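Local coordinates for P22 protein (Trypanosoma brucei, PDB 3JV1) that probably acts as an accessory factor for RNA editing of the cytochrome oxidase subunit II transcript, and belongs to the Mam33 family, at residues A[42-46]-A[58-63]. Numbering follows the deposited sequence.
Sequences VTHFT and LQLTGE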
ATOM      1  N   VAL A  42      -8.524 -16.728   8.297  1.00 40.33           N
ATOM      2  CA  VAL A  42      -7.838 -15.485   8.619  1.00 40.26           C
ATOM      3  C   VAL A  42      -6.371 -15.828   8.861  1.00 40.45           C
ATOM      4  O   VAL A  42      -6.036 -16.496   9.834  1.00 40.00           O
ATOM      5  CB  VAL A  42      -8.426 -14.832   9.886  1.00 41.21           C
ATOM      6  CG1 VAL A  42      -7.683 -13.556  10.202  1.00 41.27           C
ATOM      7  CG2 VAL A  42      -9.903 -14.532   9.678  1.00 43.25           C
ATOM      8  N   THR A  43      -5.499 -15.373   7.967  1.00 39.03           N
ATOM      9  CA  THR A  43      -4.078 -15.668   8.077  1.00 40.87           C
ATOM     10  C   THR A  43      -3.316 -14.750   9.047  1.00 38.75           C
ATOM     11  O   THR A  43      -2.425 -15.205   9.766  1.00 38.24           O
ATOM     12  CB  THR A  43      -3.421 -15.657   6.662  1.00 42.58           C
ATOM     13  OG1 THR A  43      -2.007 -15.881   6.769  1.00 45.44           O
ATOM     14  CG2 THR A  43      -3.668 -14.339   5.979  1.00 46.27           C
ATOM     15  N   HIS A  44      -3.674 -13.472   9.094  1.00 37.12           N
ATOM     16  CA  HIS A  44      -3.001 -12.541   9.998  1.00 37.61           C
ATOM     17  C   HIS A  44      -3.649 -12.466  11.381  1.00 35.72           C
ATOM     18  O   HIS A  44      -4.412 -11.555  11.670  1.00 39.10           O
ATOM     19  CB  HIS A  44      -2.951 -11.150   9.362  1.00 38.52           C
ATOM     20  CG  HIS A  44      -2.110 -11.092   8.125  1.00 38.88           C
ATOM     21  ND1 HIS A  44      -2.068  -9.989   7.304  1.00 38.61           N
ATOM     22  CD2 HIS A  44      -1.278 -12.006   7.571  1.00 39.39           C
ATOM     23  CE1 HIS A  44      -1.249 -10.223   6.295  1.00 37.44           C
ATOM     24  NE2 HIS A  44      -0.756 -11.441   6.435  1.00 39.12           N
ATOM     25  N   PHE A  45      -3.326 -13.424  12.237  1.00 33.58           N
ATOM     26  CA  PHE A  45      -3.886 -13.474  13.579  1.00 33.05           C
ATOM     27  C   PHE A  45      -3.136 -12.578  14.567  1.00 32.12           C
ATOM     28  O   PHE A  45      -2.066 -12.035  14.266  1.00 28.25           O
ATOM     29  CB  PHE A  45      -3.882 -14.922  14.085  1.00 32.16           C
ATOM     30  CG  PHE A  45      -2.507 -15.533  14.186  1.00 34.30           C
ATOM     31  CD1 PHE A  45      -1.742 -15.372  15.336  1.00 35.03           C
ATOM     32  CD2 PHE A  45      -1.979 -16.273  13.128  1.00 35.72           C
ATOM     33  CE1 PHE A  45      -0.471 -15.937  15.434  1.00 37.35           C
ATOM     34  CE2 PHE A  45      -0.708 -16.844  13.209  1.00 35.84           C
ATOM     35  CZ  PHE A  45       0.051 -16.677  14.366  1.00 38.33           C
ATOM     36  N   THR A  46      -3.707 -12.423  15.755  1.00 32.53           N
ATOM     37  CA  THR A  46      -3.083 -11.602  16.776  1.00 34.44           C
ATOM     38  C   THR A  46      -2.959 -12.395  18.072  1.00 33.91           C
ATOM     39  O   THR A  46      -3.788 -13.252  18.367  1.00 34.25           O
ATOM     40  CB  THR A  46      -3.905 -10.336  17.056  1.00 35.76           C
ATOM     41  OG1 THR A  46      -5.128 -10.704  17.698  1.00 44.70           O
ATOM     42  CG2 THR A  46      -4.228  -9.611  15.770  1.00 33.66           C
ATOM     43  N   LEU A  58       0.774  -9.030  19.743  1.00 33.91           N
ATOM     44  CA  LEU A  58       1.479  -9.532  18.572  1.00 36.30           C
ATOM     45  C   LEU A  58       0.492  -9.570  17.415  1.00 34.94           C
ATOM     46  O   LEU A  58      -0.498 -10.291  17.481  1.00 34.31           O
ATOM     47  CB  LEU A  58       1.993 -10.950  18.826  1.00 38.74           C
ATOM     48  CG  LEU A  58       3.370 -11.217  19.431  1.00 43.49           C
ATOM     49  CD1 LEU A  58       4.398 -11.323  18.318  1.00 45.14           C
ATOM     50  CD2 LEU A  58       3.731 -10.133  20.439  1.00 44.88           C
ATOM     51  N   GLN A  59       0.765  -8.807  16.364  1.00 33.57           N
ATOM     52  CA  GLN A  59      -0.119  -8.771  15.196  1.00 33.56           C
ATOM     53  C   GLN A  59       0.676  -9.108  13.942  1.00 32.25           C
ATOM     54  O   GLN A  59       1.576  -8.350  13.572  1.00 30.62           O
ATOM     55  CB  GLN A  59      -0.719  -7.371  15.000  1.00 34.36           C
ATOM     56  CG  GLN A  59      -1.219  -6.687  16.250  1.00 39.82           C
ATOM     57  CD  GLN A  59      -1.696  -5.268  15.980  1.00 42.38           C
ATOM     58  OE1 GLN A  59      -0.988  -4.471  15.362  1.00 44.87           O
ATOM     59  NE2 GLN A  59      -2.896  -4.945  16.450  1.00 43.81           N
ATOM     60  N   LEU A  60       0.361 -10.227  13.294  1.00 32.92           N
ATOM     61  CA  LEU A  60       1.056 -10.595  12.057  1.00 34.04           C
ATOM     62  C   LEU A  60       0.672  -9.552  11.026  1.00 35.49           C
ATOM     63  O   LEU A  60      -0.491  -9.161  10.951  1.00 35.30           O
ATOM     64  CB  LEU A  60       0.613 -11.971  11.563  1.00 35.86           C
ATOM     65  CG  LEU A  60       1.242 -13.223  12.180  1.00 34.85           C
ATOM     66  CD1 LEU A  60       2.650 -13.384  11.650  1.00 40.03           C
ATOM     67  CD2 LEU A  60       1.230 -13.132  13.691  1.00 36.78           C
ATOM     68  N   THR A  61       1.639  -9.092  10.239  1.00 35.88           N
ATOM     69  CA  THR A  61       1.356  -8.077   9.238  1.00 38.59           C
ATOM     70  C   THR A  61       1.616  -8.530   7.803  1.00 41.88           C
ATOM     71  O   THR A  61       1.329  -7.796   6.857  1.00 40.68           O
ATOM     72  CB  THR A  61       2.161  -6.779   9.506  1.00 37.25           C
ATOM     73  OG1 THR A  61       3.557  -7.080   9.547  1.00 36.94           O
ATOM     74  CG2 THR A  61       1.749  -6.152  10.821  1.00 37.23           C
ATOM     75  N   GLY A  62       2.159  -9.732   7.633  1.00 45.92           N
ATOM     76  CA  GLY A  62       2.407 -10.218   6.290  1.00 50.87           C
ATOM     77  C   GLY A  62       3.539 -11.208   6.128  1.00 55.56           C
ATOM     78  O   GLY A  62       4.138 -11.664   7.103  1.00 54.91           O
ATOM     79  N   GLU A  63       3.802 -11.547   4.869  1.00 60.07           N
ATOM     80  CA  GLU A  63       4.860 -12.471   4.466  1.00 65.70           C
ATOM     81  C   GLU A  63       5.535 -11.696   3.346  1.00 68.93           C
ATOM     82  O   GLU A  63       4.849 -11.062   2.549  1.00 69.82           O
ATOM     83  CB  GLU A  63       4.259 -13.765   3.917  1.00 66.33           C
ATOM     84  CG  GLU A  63       3.239 -14.433   4.834  1.00 68.43           C
ATOM     85  CD  GLU A  63       1.969 -13.609   5.010  1.00 69.69           C
ATOM     86  OE1 GLU A  63       1.334 -13.263   3.992  1.00 70.78           O
ATOM     87  OE2 GLU A  63       1.603 -13.310   6.168  1.00 69.92           O
TER
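H44 lays its imidazole along the backbone of strand 58-63 while F45, the next residue, turns its ring to the side chain of L60, at the point where a loop enters the antiparallel sheet of this Mam33-family fold. H44 is the centre of an inverse gamma turn in that loop. With CG anti to its carbonyl carbon (chi1 -65°), the imidazole runs along the strand, and one ring face covers the peptide joining T61 to G62, off-centre toward the rim. No side chain intervenes there: that of T61 points away from the loop, and G62 has none; T61 and G62 together face T73 on the adjacent strand, a classic beta bulge. At the ring edge waits the carboxylate of E63, whose chain folds back at chi2 to meet H44 from the opposite direction. H44 NE2 donates to E63 OE2 at 3.0 Å, but the bond is weak: the N-H···O angle is only 132°, and E63 is poorly ordered.

F45 is held differently. Its CG sits between the backbone N and the carbonyl carbon (chi1 61°), and L60 presents a single methyl, CD2, over one face of the phenyl ring, 3.9 Å from the centroid, in a CH-pi contact. F161 of helix 152-181 packs edge-to-face with the same ring, which ties F45 to the long C-terminal helix. H44 also packs on S122 of the second subunit, to which its backbone is hydrogen-bonded.

The main chains pair where the loop becomes strand 46-51. T46 and Q59 form an antiparallel non-hydrogen-bonded pair, and T46 OG1 is hydrogen-bonded to D37 on strand 35-37. L60 N gives a nearly straight hydrogen bond to F45 O, 3.2 Å long, and one residue further along T46 CA lies 3.0 Å from L58 O in a CA-H···O contact.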